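Local coordinates for protein putative glycosyl hydrolase (Parabacteroides distasonis, PDB 4QHZ) that is a putative glycosyl hydrolase of the 3-keto-disaccharide hydrolase family, probably acting on sugar substrates, and holds a magnesium ion, at residues 18-21 and 22-26; 181-184 and 185-188. One frame throughout, in Å; residues are numbered along the deposited sequence.

Contact 1 of 2, residues 18-21 and 22-26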
loop_
_atom_site.group_PDB
_atom_site.type_symbol
_atom_site.label_atom_id
_atom_site.label_comp_id
_atom_site.label_asym_id
_atom_site.label_seq_id
_atom_site.Cartn_x
_atom_site.Cartn_y
_atom_site.Cartn_z
ATOM N N ILE C 18 -12.081 -13.038 27.282
ATOM C CA ILE C 18 -11.637 -11.661 27.089
ATOM C C ILE C 18 -12.770 -10.694 27.452
ATOM O O ILE C 18 -13.939 -10.958 27.151
ATOM C CB ILE C 18 -11.128 -11.412 25.642
ATOM C CG1 ILE C 18 -10.359 -10.090 25.567
ATOM C CG2 ILE C 18 -12.277 -11.436 24.640
ATOM C CD1 ILE C 18 -9.481 -9.956 24.344
ATOM N N THR C 19 -12.408 -9.598 28.119
ATOM C CA THR C 19 -13.360 -8.595 28.593
ATOM C C THR C 19 -13.216 -7.315 27.779
ATOM O O THR C 19 -12.161 -7.066 27.180
ATOM C CB THR C 19 -13.126 -8.232 30.072
ATOM O OG1 THR C 19 -11.828 -7.641 30.219
ATOM C CG2 THR C 19 -13.222 -9.455 30.978
ATOM N N HIS C 20 -14.257 -6.487 27.775
ATOM C CA HIS C 20 -14.236 -5.261 26.977
ATOM C C HIS C 20 -13.115 -4.299 27.416
ATOM O O HIS C 20 -12.553 -3.590 26.581
ATOM C CB HIS C 20 -15.613 -4.568 26.976
ATOM C CG HIS C 20 -16.001 -3.952 28.281
ATOM N ND1 HIS C 20 -15.745 -2.634 28.585
ATOM C CD2 HIS C 20 -16.659 -4.462 29.348
ATOM C CE1 HIS C 20 -16.213 -2.364 29.792
ATOM N NE2 HIS C 20 -16.770 -3.457 30.277
ATOM N N GLU C 21 -12.779 -4.304 28.707
ATOM C CA GLU C 21 -11.728 -3.440 29.250
ATOM C C GLU C 21 -10.355 -3.720 28.644
ATOM O O GLU C 21 -9.520 -2.822 28.560
ATOM C CB GLU C 21 -11.621 -3.578 30.778
ATOM C CG GLU C 21 -12.798 -2.998 31.556
ATOM C CD GLU C 21 -13.836 -4.038 31.940
ATOM O OE1 GLU C 21 -13.906 -5.097 31.279
ATOM O OE2 GLU C 21 -14.587 -3.794 32.906
HETATM N N MSE C 22 -10.116 -4.965 28.239
HETATM C CA MSE C 22 -8.796 -5.366 27.745
HETATM C C MSE C 22 -8.480 -4.767 26.397
HETATM O O MSE C 22 -7.338 -4.866 25.946
HETATM C CB MSE C 22 -8.733 -6.897 27.706
HETATM C CG MSE C 22 -8.647 -7.435 29.125
HETATM SE SE MSE C 22 -8.953 -9.374 29.091
HETATM C CE MSE C 22 -9.173 -9.712 31.029
ATOM N N SER C 23 -9.479 -4.176 25.732
ATOM C CA SER C 23 -9.254 -3.472 24.472
ATOM C C SER C 23 -9.591 -1.983 24.591
ATOM O O SER C 23 -9.967 -1.354 23.612
ATOM C CB SER C 23 -10.054 -4.128 23.334
ATOM O OG SER C 23 -11.440 -4.168 23.622
ATOM N N GLU C 24 -9.443 -1.429 25.795
ATOM C CA GLU C 24 -9.712 -0.011 26.054
ATOM C C GLU C 24 -8.448 0.677 26.576
ATOM O O GLU C 24 -8.019 0.431 27.695
ATOM C CB GLU C 24 -10.880 0.135 27.037
ATOM C CG GLU C 24 -12.207 -0.256 26.396
ATOM C CD GLU C 24 -13.347 -0.503 27.362
ATOM O OE1 GLU C 24 -13.227 -0.213 28.575
ATOM O OE2 GLU C 24 -14.390 -1.001 26.887
ATOM N N PHE C 25 -7.854 1.524 25.738
ATOM C CA PHE C 25 -6.570 2.163 26.025
ATOM C C PHE C 25 -6.740 3.662 26.209
ATOM O O PHE C 25 -7.611 4.270 25.594
ATOM C CB PHE C 25 -5.592 1.865 24.894
ATOM C CG PHE C 25 -5.486 0.402 24.576
ATOM C CD1 PHE C 25 -4.858 -0.455 25.453
ATOM C CD2 PHE C 25 -6.037 -0.120 23.410
ATOM C CE1 PHE C 25 -4.765 -1.806 25.178
ATOM C CE2 PHE C 25 -5.954 -1.476 23.133
ATOM C CZ PHE C 25 -5.321 -2.321 24.021
ATOM N N TYR C 26 -5.916 4.250 27.075
ATOM C CA TYR C 26 -6.066 5.661 27.462
ATOM C C TYR C 26 -4.875 6.528 27.038
ATOM O O TYR C 26 -4.794 7.696 27.402
ATOM C CB TYR C 26 -6.339 5.738 28.970
ATOM C CG TYR C 26 -7.667 5.101 29.292
ATOM C CD1 TYR C 26 -7.773 3.726 29.498
ATOM C CD2 TYR C 26 -8.832 5.857 29.305
ATOM C CE1 TYR C 26 -8.998 3.132 29.754
ATOM C CE2 TYR C 26 -10.063 5.273 29.561
ATOM C CZ TYR C 26 -10.141 3.914 29.781
ATOM O OH TYR C 26 -11.364 3.345 30.028
HETATM O O HOH W 1 -11.782 -6.775 24.388
#
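The imidazole of H20 meets the carboxylate of E24 at its edge: OE2 of E24 lies in the ring plane, 2.7 Å from ND1 of H20, and the N-H points almost straight at it (174°). The carboxylate is turned 51° from the ring and receives the bond on the syn side of OE2, somewhat out of its own plane. One face of the imidazole carries OE1 of E21, displaced toward the rim. In H20 a chi1 of 70° sets CG between the backbone N and the carbonyl carbon, and with chi2 near a right angle ND1 faces E24.

Residues 20-22 form a short 3-10 helix, evidenced by three successive i+3 to i bonds: M22 N to T19 O at 3.1 Å, S23 N to H20 O at 3.2 Å, and E24 N to E21 O at 3.1 Å. A water bridges T19 O, to which it donates at 2.8 Å, and S23 OG.

Selenomethionine M22 runs extended beyond CG back along the chain. Its CG lies 3.4 Å from OG1 of T19, and SE packs against CG1 of I18 at 3.9 Å. I18 and M22 also pack on their counterparts in the third subunit. K150 of the second subunit forms a salt bridge with E24 OE2 and hydrogen bonds with H20 O and S23 OG; its positive charge probably favours the ionised carboxylate that receives the H20 bond.

Contact 2 of 2, residues 181-184 and 185-188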
loop_
_atom_site.group_PDB
_atom_site.type_symbol
_atom_site.label_atom_id
_atom_site.label_comp_id
_atom_site.label_asym_id
_atom_site.label_seq_id
_atom_site.Cartn_x
_atom_site.Cartn_y
_atom_site.Cartn_z
ATOM N N GLY C 181 19.615 6.971 -4.196
ATOM C CA GLY C 181 18.832 8.064 -4.769
ATOM C C GLY C 181 17.493 7.661 -5.366
ATOM O O GLY C 181 16.699 8.534 -5.718
ATOM N N SER C 182 17.234 6.360 -5.482
ATOM C CA SER C 182 15.944 5.876 -5.967
ATOM C C SER C 182 14.887 5.950 -4.870
ATOM O O SER C 182 15.213 6.094 -3.687
ATOM C CB SER C 182 16.056 4.437 -6.471
ATOM O OG SER C 182 16.460 3.559 -5.432
ATOM N N TYR C 183 13.622 5.867 -5.264
ATOM C CA TYR C 183 12.529 5.887 -4.303
ATOM C C TYR C 183 12.548 4.634 -3.458
ATOM O O TYR C 183 12.648 3.530 -3.984
ATOM C CB TYR C 183 11.164 5.986 -4.998
ATOM C CG TYR C 183 10.755 7.380 -5.406
ATOM C CD1 TYR C 183 10.395 8.335 -4.457
ATOM C CD2 TYR C 183 10.697 7.738 -6.749
ATOM C CE1 TYR C 183 10.006 9.608 -4.836
ATOM C CE2 TYR C 183 10.317 9.008 -7.139
ATOM C CZ TYR C 183 9.970 9.939 -6.187
ATOM O OH TYR C 183 9.587 11.198 -6.594
ATOM N N ARG C 184 12.437 4.813 -2.146
ATOM C CA ARG C 184 12.157 3.710 -1.234
ATOM C C ARG C 184 10.643 3.566 -1.090
ATOM O O ARG C 184 10.094 2.473 -1.217
ATOM C CB ARG C 184 12.819 3.958 0.117
ATOM C CG ARG C 184 12.512 2.918 1.180
ATOM C CD ARG C 184 13.254 3.220 2.464
ATOM N NE ARG C 184 12.940 2.232 3.494
ATOM C CZ ARG C 184 11.851 2.249 4.266
ATOM N NH1 ARG C 184 10.942 3.226 4.166
ATOM N NH2 ARG C 184 11.675 1.276 5.158
ATOM N N THR C 185 9.982 4.680 -0.791
ATOM C CA THR C 185 8.533 4.765 -0.848
ATOM C C THR C 185 8.167 5.988 -1.665
ATOM O O THR C 185 8.791 7.040 -1.531
ATOM C CB THR C 185 7.891 4.870 0.548
ATOM O OG1 THR C 185 8.447 5.986 1.254
ATOM C CG2 THR C 185 8.129 3.596 1.345
ATOM N N HIS C 186 7.171 5.841 -2.529
ATOM C CA HIS C 186 6.722 6.944 -3.361
ATOM C C HIS C 186 5.840 7.877 -2.554
ATOM O O HIS C 186 5.276 7.471 -1.540
ATOM C CB HIS C 186 5.952 6.421 -4.563
ATOM C CG HIS C 186 6.814 5.716 -5.557
ATOM N ND1 HIS C 186 7.161 6.280 -6.764
ATOM C CD2 HIS C 186 7.426 4.511 -5.513
ATOM C CE1 HIS C 186 7.942 5.447 -7.426
ATOM N NE2 HIS C 186 8.113 4.363 -6.691
ATOM N N PRO C 187 5.720 9.135 -2.997
ATOM C CA PRO C 187 4.773 10.009 -2.329
ATOM C C PRO C 187 3.358 9.599 -2.677
ATOM O O PRO C 187 3.126 9.026 -3.745
ATOM C CB PRO C 187 5.074 11.397 -2.914
ATOM C CG PRO C 187 6.237 11.225 -3.833
ATOM C CD PRO C 187 6.308 9.772 -4.182
ATOM N N THR C 188 2.421 9.873 -1.781
ATOM C CA THR C 188 1.009 9.667 -2.077
ATOM C C THR C 188 0.244 10.951 -1.785
ATOM O O THR C 188 0.660 11.750 -0.938
ATOM C CB THR C 188 0.411 8.491 -1.284
ATOM O OG1 THR C 188 0.516 8.749 0.118
ATOM C CG2 THR C 188 1.141 7.192 -1.619
#
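Y183 and H186 lay their rings over one another as an offset stack, with centroids 4.5 Å apart and planes inclined by 24°. The offset follows from which atoms meet: CE1 of H186 comes to 3.6 Å from CD2 of Y183, and ND1 sits above the tyrosine face near its rim. On the imidazole side the overlap shifts to the other end of the five-membered ring, where CB of Y183 stands over the face 4.0 Å from the centroid and 16° off the normal, a CH-pi contact. The histidine is therefore met by both the methylene and the ring of one tyrosine. Although the rings stack, the two side chains run at about a right angle to each other. H186 takes chi1 -70°, with CG beside its own backbone N, which turns the imidazole back over Y183; ND1 is hydrogen-bonded to the carbonyl O of I204, which probably limits rotation of the ring.

P187 meets the tyrosine farther out, CD approaching CE1 of Y183 at 3.8 Å, again with the side chains crossing. R184 and T185 instead lie side by side and point the same way, CG2 of T185 4.0 Å from NH1 of R184. The arginine chain is fully extended from CG to NE, reaching D96 of the fourth subunit in a salt bridge, while T185 OG1 bonds to OG1 of T176.

R184 and T185 both face T176, which defines a classic beta bulge where the chain turns a corner into strand 185-193. That strand pairs antiparallel with 165-177 and 196-203. Just before it, Y183 stacks on F177 and touches P175 of strand 165-177; within it, P187 rests on Y172 and P175, and H186 touches T203 of strand 196-203.

How the contacts relate
From the N terminus the chain first makes contact 1, a tight turn within residues 18-26 in the long loop before strand 51-54, its centre about 39 Å from the centre of the chain. Contact 2 comes much later, at 181-188, where the connection from strand 165-177 enters strand 185-193 of the antiparallel eight-stranded sheet. The two are in series, neither nested nor crossing; the centres of contact 1 and contact 2 lie about 38 Å apart and the nearest atoms of contact 1 and contact 2 about 25 Å, so they do not touch. Contact 1 lies in an extended N-terminal arm that meets three other subunits, whereas contact 2 belongs to the sheet and reaches the fourth subunit through R184. Both lie away from the magnesium site.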